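Local coordinates for sensor protein pfeS (Pseudomonas aeruginosa, PDB 3KYZ) that is the sensor domain, predicted to be periplasmic, of a membrane histidine kinase that may activate the regulator PfeR by phosphorylation, at residues H21-Y26 with R84-P89; K47-K52 with L114-P119. All coordinates share one frame; numbering follows the deposited sequence. Where two conformers were deposited one is given.

Interaction 1: residues H21-Y26 with R84-P89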
# COMPACT_ATOMS: atom_id res chain seq x y z
N HIS A 21 -19.19 5.91 8.97
CA HIS A 21 -19.53 5.18 10.18
C HIS A 21 -19.88 3.72 9.87
O HIS A 21 -19.46 2.80 10.57
CB HIS A 21 -20.69 5.86 10.90
CG HIS A 21 -21.06 5.23 12.20
ND1 HIS A 21 -21.98 4.21 12.30
CD2 HIS A 21 -20.64 5.48 13.46
CE1 HIS A 21 -22.11 3.86 13.57
NE2 HIS A 21 -21.31 4.62 14.29
N TYR A 22 -20.65 3.52 8.80
CA TYR A 22 -21.06 2.19 8.37
C TYR A 22 -19.87 1.30 8.04
O TYR A 22 -19.78 0.15 8.50
CB TYR A 22 -21.95 2.32 7.14
CG TYR A 22 -22.66 1.06 6.71
CD1 TYR A 22 -23.67 0.52 7.49
CD2 TYR A 22 -22.36 0.44 5.50
CE1 TYR A 22 -24.35 -0.60 7.10
CE2 TYR A 22 -23.05 -0.70 5.10
CZ TYR A 22 -24.05 -1.21 5.91
OH TYR A 22 -24.76 -2.34 5.55
N LEU A 23 -18.95 1.82 7.24
CA LEU A 23 -17.79 1.03 6.85
C LEU A 23 -16.87 0.82 8.04
O LEU A 23 -16.28 -0.25 8.20
CB LEU A 23 -17.06 1.69 5.67
CG LEU A 23 -17.86 1.76 4.37
CD1 LEU A 23 -17.08 2.46 3.27
CD2 LEU A 23 -18.32 0.36 3.92
N ALA A 24 -16.75 1.83 8.90
CA ALA A 24 -15.94 1.68 10.10
C ALA A 24 -16.50 0.56 10.98
O ALA A 24 -15.75 -0.17 11.62
CB ALA A 24 -15.86 2.99 10.87
N ASP A 25 -17.82 0.42 11.01
CA ASP A 25 -18.41 -0.64 11.81
C ASP A 25 -17.98 -2.02 11.29
O ASP A 25 -17.78 -2.95 12.07
CB ASP A 25 -19.93 -0.53 11.87
CG ASP A 25 -20.56 -1.68 12.62
OD1 ASP A 25 -20.62 -1.62 13.86
OD2 ASP A 25 -20.98 -2.65 11.96
N TYR A 26 -17.84 -2.15 9.97
CA TYR A 26 -17.35 -3.40 9.40
C TYR A 26 -15.94 -3.72 9.90
O TYR A 26 -15.61 -4.89 10.13
CB TYR A 26 -17.34 -3.36 7.87
CG TYR A 26 -18.68 -3.58 7.19
CD1 TYR A 26 -19.60 -4.52 7.68
CD2 TYR A 26 -19.00 -2.88 6.04
CE1 TYR A 26 -20.81 -4.73 7.03
CE2 TYR A 26 -20.20 -3.08 5.38
CZ TYR A 26 -21.10 -4.01 5.88
OH TYR A 26 -22.29 -4.21 5.22
N ARG A 84 -7.12 4.42 0.18
CA ARG A 84 -7.67 5.66 0.74
C ARG A 84 -8.25 5.40 2.12
O ARG A 84 -8.82 4.33 2.36
CB ARG A 84 -8.79 6.21 -0.16
CG ARG A 84 -8.46 6.25 -1.65
CD ARG A 84 -7.34 7.22 -1.96
NE ARG A 84 -7.78 8.60 -1.80
CZ ARG A 84 -6.96 9.65 -1.76
NH1 ARG A 84 -5.65 9.48 -1.86
NH2 ARG A 84 -7.46 10.87 -1.61
N LYS A 85 -8.12 6.36 3.02
CA LYS A 85 -8.82 6.29 4.30
C LYS A 85 -10.23 6.84 4.18
O LYS A 85 -10.54 7.57 3.23
CB LYS A 85 -8.04 7.02 5.40
CG LYS A 85 -6.72 6.35 5.77
CD LYS A 85 -6.13 6.99 7.00
CE LYS A 85 -4.76 6.41 7.33
NZ LYS A 85 -4.18 7.02 8.55
N LEU A 86 -11.08 6.51 5.14
CA LEU A 86 -12.51 6.83 5.05
C LEU A 86 -12.81 8.31 4.88
O LEU A 86 -13.83 8.67 4.28
CB LEU A 86 -13.26 6.29 6.27
CG LEU A 86 -13.50 4.78 6.27
CD1 LEU A 86 -13.99 4.31 7.63
CD2 LEU A 86 -14.48 4.39 5.18
N ASP A 87 -11.96 9.18 5.42
CA ASP A 87 -12.22 10.62 5.34
C ASP A 87 -11.43 11.35 4.26
O ASP A 87 -11.39 12.58 4.23
CB ASP A 87 -12.05 11.30 6.70
CG ASP A 87 -10.65 11.14 7.26
OD1 ASP A 87 -9.89 10.27 6.78
OD2 ASP A 87 -10.32 11.90 8.20
N TRP A 88 -10.82 10.58 3.36
CA TRP A 88 -10.06 11.16 2.26
C TRP A 88 -10.95 11.32 1.03
O TRP A 88 -11.95 10.62 0.89
CB TRP A 88 -8.87 10.27 1.91
CG TRP A 88 -7.81 10.18 2.97
CD1 TRP A 88 -7.84 10.74 4.22
CD2 TRP A 88 -6.56 9.49 2.86
NE1 TRP A 88 -6.67 10.44 4.89
CE2 TRP A 88 -5.88 9.66 4.08
CE3 TRP A 88 -5.96 8.73 1.85
CZ2 TRP A 88 -4.62 9.12 4.31
CZ3 TRP A 88 -4.71 8.18 2.08
CH2 TRP A 88 -4.05 8.38 3.31
N PRO A 89 -10.57 12.23 0.12
CA PRO A 89 -11.32 12.33 -1.14
C PRO A 89 -11.35 11.00 -1.88
O PRO A 89 -10.35 10.27 -1.86
CB PRO A 89 -10.53 13.37 -1.94
CG PRO A 89 -9.74 14.13 -0.92
CD PRO A 89 -9.43 13.15 0.17
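The carbonyl oxygen of Pro89 is held by two nitrogens of Arg84, a bracket across the loop whose Leu86 packs on Leu23 and Ala24 of helix 17-53. The contact belongs to the Cache-clan sensor domain, where helix 17-53, doubled back on itself, packs against a small antiparallel sheet. Arg84 NE lies 3.1 Å from Pro89 O, close to the extension of the C=O bond (177°). Arg84 NH2 reaches the same Pro89 O at 3.0 Å, tilted from the carbonyl plane; with NE and NH2 both on one atom, the guanidinium grips side-on, the oxygen almost in its plane. Trp88 CE3 lies over one guanidinium face, toward its rim, while Lys85 CB lies over one face of the Trp88 ring, also near the rim. Between these ends, residues Lys85 to Trp88 form a type I turn, closed by the bond from Trp88 N to Lys85 O, and the turn presents Leu86 to the helix. The Trp88 ring itself looks elsewhere, meeting Phe82 of the second subunit edge-to-face. Side chains meet across the contact through apolar groups alone, with no hydrogen bond between the segments. The two methyls of Leu86 divide the work: CD2 sits obliquely against CB and CD1 of Leu23, whose CG stands anti to its carbonyl carbon (chi1 -64°), while CD1 packs 3.9 Å from Ala24 N. Val101 and Ile103 of strand 100-104 add further apolar neighbours to Leu86. Leu86 CD2 approaches Leu23 CD1 to 3.8 Å, and Leu86 CD1 comes within 4.0 Å of Ala24 CB.

Interaction 2: residues K47-K52 with L114-P119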
# COMPACT_ATOMS: atom_id res chain seq x y z
N LYS A 47 -15.24 -13.67 3.52
CA LYS A 47 -16.17 -14.25 2.56
C LYS A 47 -17.58 -13.66 2.71
O LYS A 47 -18.23 -13.33 1.72
CB LYS A 47 -16.22 -15.77 2.74
CG LYS A 47 -14.96 -16.50 2.27
CD LYS A 47 -15.12 -17.99 2.52
CE LYS A 47 -13.85 -18.77 2.22
NZ LYS A 47 -13.93 -20.13 2.82
N GLU A 48 -18.05 -13.55 3.95
CA GLU A 48 -19.39 -13.04 4.21
C GLU A 48 -19.54 -11.58 3.77
O GLU A 48 -20.53 -11.21 3.14
CB GLU A 48 -19.74 -13.17 5.70
CG GLU A 48 -19.91 -14.60 6.19
CD GLU A 48 -20.04 -14.69 7.71
OE1 GLU A 48 -19.87 -13.65 8.38
OE2 GLU A 48 -20.31 -15.79 8.23
N LEU A 49 -18.55 -10.76 4.10
CA LEU A 49 -18.63 -9.35 3.76
C LEU A 49 -18.52 -9.15 2.25
O LEU A 49 -19.23 -8.32 1.67
CB LEU A 49 -17.56 -8.53 4.48
CG LEU A 49 -17.63 -7.02 4.24
CD1 LEU A 49 -19.01 -6.48 4.62
CD2 LEU A 49 -16.53 -6.30 5.03
N SER A 50 -17.63 -9.90 1.62
CA SER A 50 -17.47 -9.83 0.18
C SER A 50 -18.78 -10.16 -0.53
O SER A 50 -19.16 -9.50 -1.50
CB SER A 50 -16.36 -10.78 -0.28
OG SER A 50 -16.19 -10.67 -1.67
N ALA A 51 -19.46 -11.20 -0.06
CA ALA A 51 -20.72 -11.60 -0.67
C ALA A 51 -21.81 -10.55 -0.42
O ALA A 51 -22.59 -10.21 -1.31
CB ALA A 51 -21.16 -12.95 -0.15
N LYS A 52 -21.87 -10.06 0.81
CA LYS A 52 -22.89 -9.09 1.17
C LYS A 52 -22.79 -7.81 0.33
O LYS A 52 -23.79 -7.32 -0.19
CB LYS A 52 -22.81 -8.73 2.65
CG LYS A 52 -23.89 -7.75 3.08
CD LYS A 52 -23.73 -7.31 4.52
CE LYS A 52 -24.81 -6.32 4.90
NZ LYS A 52 -24.57 -5.80 6.26
N LEU A 114 -9.06 -3.77 8.00
CA LEU A 114 -9.99 -4.20 6.97
C LEU A 114 -9.69 -3.41 5.71
O LEU A 114 -9.51 -2.18 5.76
CB LEU A 114 -11.43 -3.93 7.42
CG LEU A 114 -12.52 -4.15 6.36
CD1 LEU A 114 -12.58 -5.60 5.95
CD2 LEU A 114 -13.87 -3.69 6.88
N VAL A 115 -9.60 -4.10 4.58
CA VAL A 115 -9.53 -3.44 3.28
C VAL A 115 -10.79 -3.83 2.50
O VAL A 115 -11.13 -5.02 2.40
CB VAL A 115 -8.27 -3.84 2.49
CG1 VAL A 115 -8.27 -3.17 1.11
CG2 VAL A 115 -7.02 -3.45 3.27
N ILE A 116 -11.49 -2.84 1.97
CA ILE A 116 -12.68 -3.10 1.18
C ILE A 116 -12.65 -2.23 -0.07
O ILE A 116 -12.42 -1.03 0.03
CB ILE A 116 -13.98 -2.88 2.01
CG1 ILE A 116 -15.23 -3.21 1.18
CG2 ILE A 116 -14.06 -1.46 2.58
CD1 ILE A 116 -16.47 -3.41 2.06
N GLN A 117 -12.83 -2.84 -1.24
CA GLN A 117 -12.98 -2.02 -2.43
C GLN A 117 -14.33 -1.32 -2.33
O GLN A 117 -15.35 -1.97 -2.06
CB GLN A 117 -12.89 -2.83 -3.72
CG GLN A 117 -12.82 -1.92 -4.95
CD GLN A 117 -12.39 -2.64 -6.22
OE1 GLN A 117 -12.58 -3.84 -6.36
NE2 GLN A 117 -11.79 -1.88 -7.14
N LEU A 118 -14.35 -0.01 -2.50
CA LEU A 118 -15.57 0.76 -2.26
C LEU A 118 -16.73 0.23 -3.09
O LEU A 118 -16.61 0.12 -4.30
CB LEU A 118 -15.34 2.24 -2.61
CG LEU A 118 -16.45 3.17 -2.13
CD1 LEU A 118 -16.43 3.29 -0.62
CD2 LEU A 118 -16.31 4.53 -2.79
N PRO A 119 -17.85 -0.11 -2.44
CA PRO A 119 -19.03 -0.49 -3.23
C PRO A 119 -19.46 0.65 -4.15
O PRO A 119 -19.45 1.81 -3.75
CB PRO A 119 -20.11 -0.73 -2.16
CG PRO A 119 -19.33 -1.15 -0.96
CD PRO A 119 -18.07 -0.31 -1.00
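Leu49 reaches from helix 17-53 to strand 113-117, meeting Leu114 and Ile116 and so packing the helix on one face of the three-stranded antiparallel sheet of the sensor domain. Its CB acts as a stalk, making no close approach to the strand. The next atom, Leu49 CG, lies anti to the backbone N (chi1 -177°), extending the side chain toward the sheet and bringing CG to 4.4 Å from Ile116 CD1. There the branch divides. Leu49 CD1 turns away from the strand to the ring of Tyr26, on an earlier part of the same helix. Leu49 CD2 is the atom that meets the strand, bridging two residues: it lies 4.1 Å from Leu114 CD1 and 4.1 Å from Ile116 CD1. Leu114 CD2 is only slightly farther, at 4.2 Å from Leu49 CD2, so both methyls of Leu114 face this one tip. The two leucines meet tip to tip, whereas Ile116 crosses Leu49 at about a right angle. In Ile116, CG1 is anti to the backbone N (chi1 -178°), and the nearly extended next torsion carries CD1 to the helix. The two strand partners are alternate residues, as expected where a β-strand offers one face to a helix. Val57, on the adjoining strand 57-60, also touches all three side chains and continues the apolar layer against the helix. No hydrogen bond joins the two segments, and all three touching residues are buried; the contact is therefore a hydrophobic one, resting on methyl packing rather than on directional bonds.

In the fold
Both contacts use helix 17-53, whose early and late parts come back together: Tyr26 of interaction 1 touches Leu49 and Leu114 of interaction 2, and its hydroxyl bonds to Lys52. Their centres are 13 Å apart. Interaction 2 lies in the core, with every touching residue buried between helix and sheet. Interaction 1 is only partly buried, joining the helix to the loop before strand 100-104, near the second subunit. Methyl groups make both interfaces, but the loop of residues 84-89 also carries its own polar brace, while strand 113-117 is held by backbone bonds to the strands on both sides.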